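Local atomic coordinates of chitin elicitor receptor kinase 1 (Arabidopsis thaliana, PDB entry 4EBY), a protein that recognises chitin through an ectodomain built of lysine motifs (LysM) and serves in plant immunity as a receptor kinase activated by chitin-induced dimerization. Residues N24-N28 against N96-L100; L27-A32 against V63-C67; P41-N46 against R60-P64; H77-V83 against A121-V127. One frame throughout, in Å; residues are numbered along the deposited sequence.

Contact 1: N24-N28 against N96-L100; sequences NQNLN and NYANL. With NAG (2-acetamido-2-deoxy-beta-D-glucopyranose), chain B; NAG (2-acetamido-2-deoxy-beta-D-glucopyranose), chain C.
The polar groups that join the first two LysM units here come from two helix ends, at Asn-26 and Tyr-97. Asn-26 closes helix 20-26. Leu-27 then leaves helical geometry (phi/psi -99/28), with Asn-28 N still bonded to Gln-25 O at 3.2 Å. In 96-100, Tyr-97 is the first residue beyond helix 89-96 to leave helical geometry, and it starts a type I' turn: Ala-98 (51/45) and Asn-99 (64/18) take left-handed backbone angles, and Leu-100 N returns to Tyr-97 O at 2.9 Å. The CA atoms of Asn-26 and Tyr-97 are 7.2 Å apart. Asn-26, chi1 m with chi2 near 0°, donates from ND2 to Asn-96 O (3.0 Å, 151°), a carbonyl that also accepts the hydroxyl of Tyr-12. Tyr-97, chi1 m and chi2 -92°, sends its OH to Asn-26 O at 2.8 Å, this oxygen lying near the ring plane. Leu-27 (m, p) adds the apolar part, with CD1 3.8 Å from Tyr-97 CE1 and CD2 4.1 Å from Leu-100 CD1. N-glycans leave on Asn-28 ND2 and Asn-99 ND2, each joined to C1 of its own sugar. The segments belong to the first and second β-α-α-β units, characteristic of LysM. Its chemistry implies that carbonyls left over at two helix ends are satisfied by side chains from across a buried boundary.

Contact 2: L27-A32 against V63-C67; sequences LNSSIA and VPFPC. With NAG (2-acetamido-2-deoxy-beta-D-glucopyranose), chain B.
The loop between the two helices of the first LysM unit here covers the second strand of that unit, and a water bridges the two backbones. Residues 27-32 are irregular, while 63-65 is extended; the CA atoms of Ile-31 and Phe-65 lie 5.6 Å apart, those of Leu-27 and Val-63 7.6 Å. Ser-29 (phi/psi -158/179, chi1 p) directs OG back to Ile-31 N at 3.1 Å and Ala-32 N at 3.3 Å, both weak bonds, the first giving an ST turn. No direct hydrogen bond joins the segments. Instead water 1 donates to Leu-27 O and Pro-64 O, each at 2.7 Å, and is bonded to Ser-29 OG at 2.6 Å. This is how a loop can be fastened to a strand in a β-α-α-β fold: Val-63 and Phe-65 spend their backbone bonds on Ala-10 and Ala-8 of strand 8-13, and the Pro-64 carbonyl between them is met by solvent. Around the water the contact is apolar. Ile-31 (m, t) sets CG2 3.6 Å from Pro-64 CB and CD1 3.6 Å from Pro-66 CG, and Leu-27 CD2 is 3.8 Å from Val-63 CB. Phe-65, chi1 p, points its CA-to-CB bond away from the loop, and its ring meets that of Phe-79. Asn-28 also points away, carrying a sugar on ND2, while Cys-67 continues into the disulfide with Cys-129.

Contact 3: P41-N46 against R60-P64; sequences PILRYN and RVLVP
This is a helix-to-strand contact within the first LysM unit, in which helix 40-43 and the turn at 43-46 lie alongside strand 60-70. Asn-46 imitates a neighbouring strand here. A type I turn runs from Leu-43 to Asn-46, with Asn-46 N bonded to Leu-43 O at 2.9 Å and Tyr-45 N to Ile-42 O at 3.0 Å. The nearest CA pairs are Ile-42 with Val-63 (5.4 Å) and Tyr-45 with Leu-62 (6.2 Å). With chi1 m and chi2 -86°, Asn-46 grips both backbone groups of one residue: OD1 accepts Leu-62 N at 2.9 Å (176°), and ND2 donates to Leu-62 O at 2.8 Å. The same ND2 also donates to Ile-42 O (2.8 Å), and water 2 donates to Asn-46 OD1 at 3.2 Å and Arg-60 O at 2.7 Å. Ile-42 (m, t) packs CG2 3.9 Å from Val-61 CG1 and CG1 4.1 Å from Val-63 CG1. Tyr-45 CE2 lies 3.9 Å from Pro-64 CB. On its other edge the strand pairs with 8-13, through Val-61 with Tyr-12 and Val-63 with Ala-10, completing the β-α-α-β arrangement of a LysM unit.

Contact 4: H77-V83 against A121-V127; sequences HNFSYSV and ATLNVLV. With NAG (2-acetamido-2-deoxy-beta-D-glucopyranose), chain E.
In a two-stranded pairing, alternation assigns each side chain to a face, and its rotamer then sets which neighbours it meets. Strands 77-82 and 122-127 run antiparallel, 4.4 Å apart at closest approach with directions 144° apart. Hydrogen-bonded pairs are His-77 with Val-127 (His-77 N to Val-127 O 2.8 Å), Phe-79 with Val-125 (Val-125 N to Phe-79 O 2.9 Å) and Tyr-81 with Leu-123 (Tyr-81 N to Leu-123 O 3.0 Å); Asn-78 with Leu-126, Ser-80 with Asn-124 and Ser-82 with Thr-122 are non-hydrogen-bonded. Val-83 N extends the pattern to Ala-121 O at 2.8 Å. Phe-79, chi1 m, turns its ring edge to Val-127 (t), CE2 3.6 Å from CG2. Tyr-81, chi1 t, lays CB 3.8 Å from CG2 of Val-125 (t), with CD2 4.1 Å from Leu-123 CD1 (Leu-123 m, t), and its hydroxyl bonds Asp-87. His-77, also t, bonds Glu-68 through ND1. These are the first and last strands of the second β-α-α-β LysM unit, and helices 89-96 and 103-109 touch this face through Tyr-81, Leu-123 and Val-125. Val-83, chi1 t, puts CG2 3.8 Å from Leu-123 CG. On the other face Asn-78 (m) and Asn-124 (t) converge; Arg-109 reaches both OD1 atoms, weakly for Asn-78. Asn-78 ND2 is joined to C1 of an N-linked sugar, whose O5 accepts Asn-124 ND2 at 2.9 Å.

Read from the N terminus, contact 1 opens first, at the end of helix 20-26, and contact 2 starts from the same stretch, sharing Leu-27 and Asn-28. Contact 3 opens next and is the first to engage strand 60-70; its short loop lies within the span of contact 1, and it shares Val-63 and Pro-64 with contact 2. Contacts 2 and 3 tie the inter-helix loop and second helix of the first unit to its last strand, and both have closed before contact 4 opens on strand 74-82. Contact 1 closes at 96-100 and contact 4 last, at 121-127, so these two cross; contact 1 joins the first unit to the second, while contact 4 pairs the second unit's outer strands.

Contact 1: N24-N28 against N96-L100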
# COMPACT_ATOMS: atom_id res chain seq x y z
N ASN A 24 5.68 -7.27 -7.22
CA ASN A 24 6.58 -6.26 -7.79
C ASN A 24 6.09 -5.79 -9.16
O ASN A 24 6.26 -4.62 -9.51
CB ASN A 24 8.00 -6.83 -7.87
CG ASN A 24 9.06 -5.74 -7.98
OD1 ASN A 24 8.78 -4.54 -8.20
ND2 ASN A 24 10.29 -6.15 -7.82
N GLN A 25 5.49 -6.69 -9.94
CA GLN A 25 4.97 -6.30 -11.24
C GLN A 25 3.83 -5.29 -11.06
O GLN A 25 3.82 -4.20 -11.64
CB GLN A 25 4.45 -7.52 -11.99
CG GLN A 25 3.90 -7.20 -13.36
CD GLN A 25 3.71 -8.45 -14.20
OE1 GLN A 25 3.11 -9.42 -13.74
NE2 GLN A 25 4.24 -8.43 -15.41
N ASN A 26 2.86 -5.67 -10.24
CA ASN A 26 1.68 -4.83 -10.05
C ASN A 26 2.02 -3.48 -9.42
O ASN A 26 1.49 -2.43 -9.81
CB ASN A 26 0.65 -5.57 -9.20
CG ASN A 26 0.01 -6.74 -9.94
OD1 ASN A 26 0.34 -7.00 -11.11
ND2 ASN A 26 -0.88 -7.48 -9.26
N LEU A 27 2.92 -3.52 -8.44
CA LEU A 27 3.33 -2.30 -7.77
C LEU A 27 4.66 -1.77 -8.31
O LEU A 27 5.41 -1.10 -7.60
CB LEU A 27 3.39 -2.51 -6.24
CG LEU A 27 2.04 -2.59 -5.52
CD1 LEU A 27 1.20 -3.76 -5.91
CD2 LEU A 27 2.29 -2.60 -3.99
N ASN A 28 4.96 -2.06 -9.59
CA ASN A 28 6.17 -1.51 -10.19
C ASN A 28 6.18 0.02 -10.14
O ASN A 28 5.15 0.67 -10.38
CB ASN A 28 6.30 -1.97 -11.63
CG ASN A 28 7.44 -1.27 -12.32
OD1 ASN A 28 8.60 -1.57 -12.06
ND2 ASN A 28 7.10 -0.32 -13.19
N ASN A 96 -5.76 -8.42 -7.06
CA ASN A 96 -4.47 -8.05 -7.67
C ASN A 96 -3.74 -6.96 -6.88
O ASN A 96 -2.52 -6.97 -6.78
CB ASN A 96 -4.66 -7.63 -9.13
CG ASN A 96 -5.36 -8.70 -9.96
OD1 ASN A 96 -6.54 -8.97 -9.75
ND2 ASN A 96 -4.66 -9.29 -10.89
N TYR A 97 -4.50 -6.00 -6.32
CA TYR A 97 -3.94 -4.95 -5.48
C TYR A 97 -4.27 -5.07 -3.98
O TYR A 97 -3.97 -4.16 -3.20
CB TYR A 97 -4.31 -3.55 -6.03
CG TYR A 97 -3.48 -3.24 -7.26
CD1 TYR A 97 -2.27 -2.57 -7.16
CD2 TYR A 97 -3.88 -3.70 -8.51
CE1 TYR A 97 -1.47 -2.35 -8.29
CE2 TYR A 97 -3.10 -3.48 -9.64
CZ TYR A 97 -1.90 -2.81 -9.53
OH TYR A 97 -1.13 -2.61 -10.67
N ALA A 98 -4.87 -6.19 -3.57
CA ALA A 98 -5.01 -6.53 -2.16
C ALA A 98 -5.62 -5.41 -1.33
O ALA A 98 -5.15 -5.10 -0.23
CB ALA A 98 -3.64 -6.93 -1.59
N ASN A 99 -6.68 -4.82 -1.87
CA ASN A 99 -7.41 -3.72 -1.22
C ASN A 99 -6.64 -2.43 -0.99
O ASN A 99 -7.08 -1.57 -0.20
CB ASN A 99 -8.10 -4.21 0.05
CG ASN A 99 -9.10 -5.30 -0.24
OD1 ASN A 99 -9.94 -5.15 -1.14
ND2 ASN A 99 -8.99 -6.42 0.49
N LEU A 100 -5.53 -2.27 -1.71
CA LEU A 100 -4.79 -1.00 -1.67
C LEU A 100 -5.48 0.04 -2.54
O LEU A 100 -5.22 1.23 -2.41
CB LEU A 100 -3.35 -1.20 -2.15
CG LEU A 100 -2.47 -2.03 -1.22
CD1 LEU A 100 -1.29 -2.56 -2.00
CD2 LEU A 100 -2.00 -1.16 -0.02
C1 NAG B . 8.12 0.59 -13.68
C2 NAG B . 8.36 0.36 -15.18
C3 NAG B . 9.36 1.40 -15.68
C4 NAG B . 8.87 2.81 -15.36
C5 NAG B . 8.56 2.93 -13.88
C6 NAG B . 8.00 4.31 -13.56
C7 NAG B . 8.05 -1.96 -15.88
C8 NAG B . 8.57 -3.36 -15.97
N2 NAG B . 8.86 -0.99 -15.43
O3 NAG B . 9.58 1.21 -17.07
O4 NAG B . 9.84 3.79 -15.65
O5 NAG B . 7.65 1.92 -13.46
O6 NAG B . 6.75 4.51 -14.20
O7 NAG B . 6.89 -1.76 -16.22
C1 NAG C . -9.91 -7.48 0.14
C2 NAG C . -9.26 -8.78 0.63
C3 NAG C . -10.21 -9.97 0.44
C4 NAG C . -11.63 -9.68 0.94
C5 NAG C . -12.09 -8.30 0.48
C6 NAG C . -13.44 -7.92 1.08
C7 NAG C . -6.87 -9.30 0.47
C8 NAG C . -5.71 -9.68 -0.42
N2 NAG C . -8.05 -9.02 -0.11
O3 NAG C . -9.71 -11.13 1.07
O4 NAG C . -12.50 -10.65 0.41
O5 NAG C . -11.14 -7.32 0.85
O6 NAG C . -13.33 -7.88 2.49
O7 NAG C . -6.71 -9.25 1.69

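Contact 2: L27-A32 against V63-C67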
# COMPACT_ATOMS: atom_id res chain seq x y z
N LEU A 27 2.92 -3.52 -8.44
CA LEU A 27 3.33 -2.30 -7.77
C LEU A 27 4.66 -1.77 -8.31
O LEU A 27 5.41 -1.10 -7.60
CB LEU A 27 3.39 -2.51 -6.24
CG LEU A 27 2.04 -2.59 -5.52
CD1 LEU A 27 1.20 -3.76 -5.91
CD2 LEU A 27 2.29 -2.60 -3.99
N ASN A 28 4.96 -2.06 -9.59
CA ASN A 28 6.17 -1.51 -10.19
C ASN A 28 6.18 0.02 -10.14
O ASN A 28 5.15 0.67 -10.38
CB ASN A 28 6.30 -1.97 -11.63
CG ASN A 28 7.44 -1.27 -12.32
OD1 ASN A 28 8.60 -1.57 -12.06
ND2 ASN A 28 7.10 -0.32 -13.19
N SER A 29 7.33 0.59 -9.82
CA SER A 29 7.54 2.03 -9.89
C SER A 29 9.03 2.32 -9.99
O SER A 29 9.83 1.39 -9.98
CB SER A 29 6.99 2.71 -8.64
OG SER A 29 7.87 2.48 -7.52
N SER A 30 9.39 3.59 -10.08
CA SER A 30 10.80 3.97 -10.11
C SER A 30 11.50 3.54 -8.83
O SER A 30 12.69 3.26 -8.84
CB SER A 30 10.90 5.50 -10.24
OG SER A 30 10.37 5.94 -11.48
N ILE A 31 10.74 3.50 -7.73
CA ILE A 31 11.27 3.16 -6.41
C ILE A 31 11.47 1.63 -6.22
O ILE A 31 12.36 1.19 -5.46
CB ILE A 31 10.38 3.81 -5.34
CG1 ILE A 31 10.76 5.28 -5.20
CG2 ILE A 31 10.44 3.05 -4.02
CD1 ILE A 31 9.83 6.10 -4.34
N ALA A 32 10.68 0.83 -6.93
CA ALA A 32 10.79 -0.63 -6.87
C ALA A 32 10.67 -1.16 -8.28
O ALA A 32 9.63 -1.72 -8.67
CB ALA A 32 9.70 -1.22 -6.00
N VAL A 63 5.81 -2.75 0.49
CA VAL A 63 6.41 -2.35 -0.78
C VAL A 63 6.60 -0.84 -0.84
O VAL A 63 5.63 -0.09 -0.74
CB VAL A 63 5.49 -2.79 -1.98
CG1 VAL A 63 6.12 -2.44 -3.34
CG2 VAL A 63 5.18 -4.28 -1.91
N PRO A 64 7.85 -0.37 -1.03
CA PRO A 64 8.01 1.08 -1.13
C PRO A 64 7.49 1.63 -2.46
O PRO A 64 7.60 0.95 -3.49
CB PRO A 64 9.53 1.27 -1.05
CG PRO A 64 10.06 -0.02 -1.72
CD PRO A 64 9.11 -1.11 -1.29
N PHE A 65 6.90 2.82 -2.43
CA PHE A 65 6.42 3.47 -3.66
C PHE A 65 6.45 5.00 -3.52
O PHE A 65 6.53 5.52 -2.40
CB PHE A 65 5.03 2.95 -4.06
CG PHE A 65 3.90 3.35 -3.12
CD1 PHE A 65 3.05 4.39 -3.48
CD2 PHE A 65 3.67 2.68 -1.93
CE1 PHE A 65 1.98 4.76 -2.66
CE2 PHE A 65 2.60 3.05 -1.08
CZ PHE A 65 1.75 4.08 -1.46
N PRO A 66 6.43 5.73 -4.65
CA PRO A 66 6.49 7.20 -4.54
C PRO A 66 5.17 7.75 -4.01
O PRO A 66 4.11 7.22 -4.31
CB PRO A 66 6.67 7.66 -5.99
CG PRO A 66 7.12 6.42 -6.76
CD PRO A 66 6.47 5.27 -6.05
N CYS A 67 5.23 8.83 -3.24
CA CYS A 67 4.02 9.40 -2.66
C CYS A 67 3.92 10.84 -3.16
O CYS A 67 4.70 11.70 -2.77
CB CYS A 67 4.09 9.31 -1.13
SG CYS A 67 2.59 9.93 -0.24
C1 NAG B . 8.12 0.59 -13.68
C2 NAG B . 8.36 0.36 -15.18
C3 NAG B . 9.36 1.40 -15.68
C4 NAG B . 8.87 2.81 -15.36
C5 NAG B . 8.56 2.93 -13.88
C6 NAG B . 8.00 4.31 -13.56
C7 NAG B . 8.05 -1.96 -15.88
C8 NAG B . 8.57 -3.36 -15.97
N2 NAG B . 8.86 -0.99 -15.43
O3 NAG B . 9.58 1.21 -17.07
O4 NAG B . 9.84 3.79 -15.65
O5 NAG B . 7.65 1.92 -13.46
O6 NAG B . 6.75 4.51 -14.20
O7 NAG B . 6.89 -1.76 -16.22
O HOH W 1 6.55 0.77 -6.02

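Contact 3: P41-N46 against R60-P64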
# COMPACT_ATOMS: atom_id res chain seq x y z
N PRO A 41 14.85 -3.69 -3.44
CA PRO A 41 14.10 -2.53 -2.93
C PRO A 41 12.93 -2.93 -2.03
O PRO A 41 12.64 -2.25 -1.05
CB PRO A 41 13.59 -1.85 -4.22
CG PRO A 41 14.61 -2.19 -5.21
CD PRO A 41 15.01 -3.63 -4.91
N ILE A 42 12.27 -4.04 -2.35
CA ILE A 42 11.23 -4.59 -1.50
C ILE A 42 11.78 -5.36 -0.30
O ILE A 42 11.33 -5.15 0.84
CB ILE A 42 10.30 -5.52 -2.32
CG1 ILE A 42 9.55 -4.67 -3.34
CG2 ILE A 42 9.31 -6.22 -1.41
CD1 ILE A 42 8.81 -5.54 -4.38
N LEU A 43 12.76 -6.23 -0.53
CA LEU A 43 13.27 -7.07 0.54
C LEU A 43 13.85 -6.27 1.70
O LEU A 43 13.79 -6.71 2.85
CB LEU A 43 14.30 -8.07 0.02
CG LEU A 43 13.70 -9.12 -0.93
CD1 LEU A 43 14.79 -10.00 -1.49
CD2 LEU A 43 12.65 -9.97 -0.20
N ARG A 44 14.41 -5.10 1.41
CA ARG A 44 14.99 -4.28 2.49
C ARG A 44 13.98 -3.90 3.55
O ARG A 44 14.35 -3.67 4.70
CB ARG A 44 15.56 -2.98 1.93
CG ARG A 44 16.90 -3.13 1.35
CD ARG A 44 17.34 -1.78 0.84
NE ARG A 44 18.53 -1.94 0.04
CZ ARG A 44 18.56 -1.84 -1.28
NH1 ARG A 44 17.45 -1.54 -1.95
NH2 ARG A 44 19.70 -2.02 -1.91
N TYR A 45 12.71 -3.81 3.16
CA TYR A 45 11.65 -3.47 4.10
C TYR A 45 10.97 -4.70 4.71
O TYR A 45 10.01 -4.56 5.46
CB TYR A 45 10.61 -2.57 3.42
CG TYR A 45 11.16 -1.19 3.11
CD1 TYR A 45 11.18 -0.18 4.09
CD2 TYR A 45 11.70 -0.91 1.87
CE1 TYR A 45 11.70 1.07 3.80
CE2 TYR A 45 12.22 0.33 1.57
CZ TYR A 45 12.23 1.31 2.54
OH TYR A 45 12.77 2.53 2.21
N ASN A 46 11.47 -5.88 4.38
CA ASN A 46 10.86 -7.13 4.84
C ASN A 46 11.93 -8.13 5.27
O ASN A 46 12.12 -9.16 4.65
CB ASN A 46 10.03 -7.76 3.71
CG ASN A 46 8.87 -6.89 3.30
OD1 ASN A 46 7.79 -6.96 3.90
ND2 ASN A 46 9.08 -6.06 2.28
N ARG A 60 2.02 -10.16 5.45
CA ARG A 60 1.96 -8.95 4.64
C ARG A 60 3.34 -8.56 4.15
O ARG A 60 4.34 -8.63 4.90
CB ARG A 60 1.39 -7.80 5.47
CG ARG A 60 -0.11 -7.92 5.74
CD ARG A 60 -0.53 -6.98 6.87
NE ARG A 60 -1.96 -7.01 7.16
CZ ARG A 60 -2.85 -6.14 6.68
NH1 ARG A 60 -2.49 -5.19 5.82
NH2 ARG A 60 -4.13 -6.23 7.02
N VAL A 61 3.42 -8.17 2.88
CA VAL A 61 4.66 -7.68 2.30
C VAL A 61 4.60 -6.17 2.16
O VAL A 61 3.62 -5.62 1.63
CB VAL A 61 4.92 -8.31 0.90
CG1 VAL A 61 6.19 -7.74 0.26
CG2 VAL A 61 4.98 -9.84 1.01
N LEU A 62 5.62 -5.48 2.66
CA LEU A 62 5.71 -4.03 2.55
C LEU A 62 6.42 -3.63 1.27
O LEU A 62 7.51 -4.11 0.99
CB LEU A 62 6.47 -3.45 3.76
CG LEU A 62 5.71 -3.52 5.07
CD1 LEU A 62 6.65 -3.16 6.21
CD2 LEU A 62 4.50 -2.58 5.03
N VAL A 63 5.81 -2.75 0.49
CA VAL A 63 6.41 -2.35 -0.78
C VAL A 63 6.60 -0.84 -0.84
O VAL A 63 5.63 -0.09 -0.74
CB VAL A 63 5.49 -2.79 -1.98
CG1 VAL A 63 6.12 -2.44 -3.34
CG2 VAL A 63 5.18 -4.28 -1.91
N PRO A 64 7.85 -0.37 -1.03
CA PRO A 64 8.01 1.08 -1.13
C PRO A 64 7.49 1.63 -2.46
O PRO A 64 7.60 0.95 -3.49
CB PRO A 64 9.53 1.27 -1.05
CG PRO A 64 10.06 -0.02 -1.72
CD PRO A 64 9.11 -1.11 -1.29
O HOH W 2 6.70 -9.87 4.84

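Contact 4: H77-V83 against A121-V127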
# COMPACT_ATOMS: atom_id res chain seq x y z
N HIS A 77 -0.35 7.59 -5.42
CA HIS A 77 0.47 7.22 -6.56
C HIS A 77 -0.35 6.47 -7.60
O HIS A 77 -1.16 5.62 -7.24
CB HIS A 77 1.62 6.33 -6.10
CG HIS A 77 2.53 5.94 -7.22
ND1 HIS A 77 3.34 6.86 -7.85
CD2 HIS A 77 2.73 4.76 -7.84
CE1 HIS A 77 4.02 6.24 -8.80
NE2 HIS A 77 3.66 4.97 -8.83
N ASN A 78 -0.12 6.79 -8.88
CA ASN A 78 -0.71 6.04 -9.99
C ASN A 78 0.18 4.87 -10.41
O ASN A 78 1.19 5.07 -11.10
CB ASN A 78 -0.90 6.95 -11.21
CG ASN A 78 -1.84 8.11 -10.96
OD1 ASN A 78 -2.74 8.04 -10.12
ND2 ASN A 78 -1.60 9.21 -11.69
N PHE A 79 -0.18 3.67 -10.00
CA PHE A 79 0.44 2.47 -10.57
C PHE A 79 -0.18 2.16 -11.92
O PHE A 79 -1.18 2.77 -12.33
CB PHE A 79 0.27 1.26 -9.64
CG PHE A 79 0.99 1.40 -8.33
CD1 PHE A 79 2.35 1.15 -8.26
CD2 PHE A 79 0.31 1.78 -7.19
CE1 PHE A 79 3.03 1.29 -7.06
CE2 PHE A 79 0.97 1.89 -5.98
CZ PHE A 79 2.34 1.65 -5.91
N SER A 80 0.44 1.23 -12.65
CA SER A 80 -0.09 0.82 -13.94
C SER A 80 -0.24 -0.70 -13.94
O SER A 80 0.61 -1.42 -13.40
CB SER A 80 0.82 1.27 -15.09
OG SER A 80 0.83 2.68 -15.23
N TYR A 81 -1.31 -1.18 -14.56
CA TYR A 81 -1.64 -2.60 -14.53
C TYR A 81 -2.05 -3.09 -15.90
O TYR A 81 -2.96 -2.53 -16.51
CB TYR A 81 -2.76 -2.88 -13.51
CG TYR A 81 -3.21 -4.31 -13.53
CD1 TYR A 81 -2.43 -5.30 -12.94
CD2 TYR A 81 -4.39 -4.68 -14.16
CE1 TYR A 81 -2.82 -6.62 -12.99
CE2 TYR A 81 -4.79 -6.01 -14.21
CZ TYR A 81 -4.00 -6.97 -13.63
OH TYR A 81 -4.39 -8.28 -13.69
N SER A 82 -1.38 -4.13 -16.40
CA SER A 82 -1.77 -4.72 -17.68
C SER A 82 -2.82 -5.80 -17.47
O SER A 82 -2.61 -6.76 -16.72
CB SER A 82 -0.55 -5.25 -18.42
OG SER A 82 -0.94 -5.83 -19.66
N VAL A 83 -3.96 -5.63 -18.14
CA VAL A 83 -5.13 -6.48 -17.95
C VAL A 83 -4.95 -7.89 -18.50
O VAL A 83 -4.47 -8.08 -19.63
CB VAL A 83 -6.38 -5.83 -18.57
CG1 VAL A 83 -7.55 -6.77 -18.52
CG2 VAL A 83 -6.70 -4.56 -17.80
N ALA A 121 -5.33 -4.15 -22.17
CA ALA A 121 -5.61 -2.77 -21.74
C ALA A 121 -4.68 -2.46 -20.56
O ALA A 121 -4.23 -3.37 -19.85
CB ALA A 121 -7.07 -2.62 -21.33
N THR A 122 -4.40 -1.18 -20.34
CA THR A 122 -3.63 -0.78 -19.17
C THR A 122 -4.57 0.05 -18.29
O THR A 122 -5.29 0.92 -18.81
CB THR A 122 -2.44 0.09 -19.56
OG1 THR A 122 -1.55 -0.65 -20.41
CG2 THR A 122 -1.70 0.52 -18.33
N LEU A 123 -4.56 -0.26 -17.00
CA LEU A 123 -5.33 0.51 -16.03
C LEU A 123 -4.42 1.43 -15.26
O LEU A 123 -3.30 1.07 -14.89
CB LEU A 123 -6.05 -0.41 -15.03
CG LEU A 123 -6.98 -1.47 -15.63
CD1 LEU A 123 -7.66 -2.26 -14.49
CD2 LEU A 123 -8.03 -0.87 -16.58
N ASN A 124 -4.96 2.62 -14.97
CA ASN A 124 -4.41 3.56 -14.00
C ASN A 124 -4.96 3.17 -12.64
O ASN A 124 -6.18 3.13 -12.44
CB ASN A 124 -4.85 4.97 -14.39
CG ASN A 124 -4.25 6.05 -13.51
OD1 ASN A 124 -4.29 5.97 -12.29
ND2 ASN A 124 -3.68 7.08 -14.14
N VAL A 125 -4.06 2.80 -11.71
CA VAL A 125 -4.46 2.27 -10.40
C VAL A 125 -3.98 3.19 -9.30
O VAL A 125 -2.78 3.30 -9.07
CB VAL A 125 -3.83 0.90 -10.18
CG1 VAL A 125 -4.25 0.34 -8.82
CG2 VAL A 125 -4.23 -0.09 -11.31
N LEU A 126 -4.92 3.87 -8.63
CA LEU A 126 -4.55 4.82 -7.58
C LEU A 126 -4.45 4.15 -6.21
O LEU A 126 -5.38 3.48 -5.75
CB LEU A 126 -5.60 5.95 -7.52
CG LEU A 126 -5.37 6.95 -6.40
CD1 LEU A 126 -4.04 7.65 -6.61
CD2 LEU A 126 -6.54 7.96 -6.36
N VAL A 127 -3.32 4.35 -5.55
CA VAL A 127 -3.17 3.92 -4.17
C VAL A 127 -2.77 5.17 -3.38
O VAL A 127 -1.81 5.86 -3.74
CB VAL A 127 -2.07 2.86 -4.05
CG1 VAL A 127 -1.78 2.53 -2.61
CG2 VAL A 127 -2.46 1.56 -4.83
C1 NAG E . -2.71 10.14 -11.86
C2 NAG E . -2.08 11.50 -12.22
C3 NAG E . -3.21 12.50 -12.45
C4 NAG E . -4.13 11.97 -13.53
C5 NAG E . -4.60 10.56 -13.23
C6 NAG E . -5.42 10.01 -14.39
C7 NAG E . 0.03 12.45 -11.42
C8 NAG E . 0.87 12.81 -10.22
N2 NAG E . -1.20 12.00 -11.18
O3 NAG E . -2.66 13.75 -12.82
O4 NAG E . -5.29 12.77 -13.62
O5 NAG E . -3.49 9.72 -12.96
O6 NAG E . -4.64 9.87 -15.56
O7 NAG E . 0.49 12.58 -12.56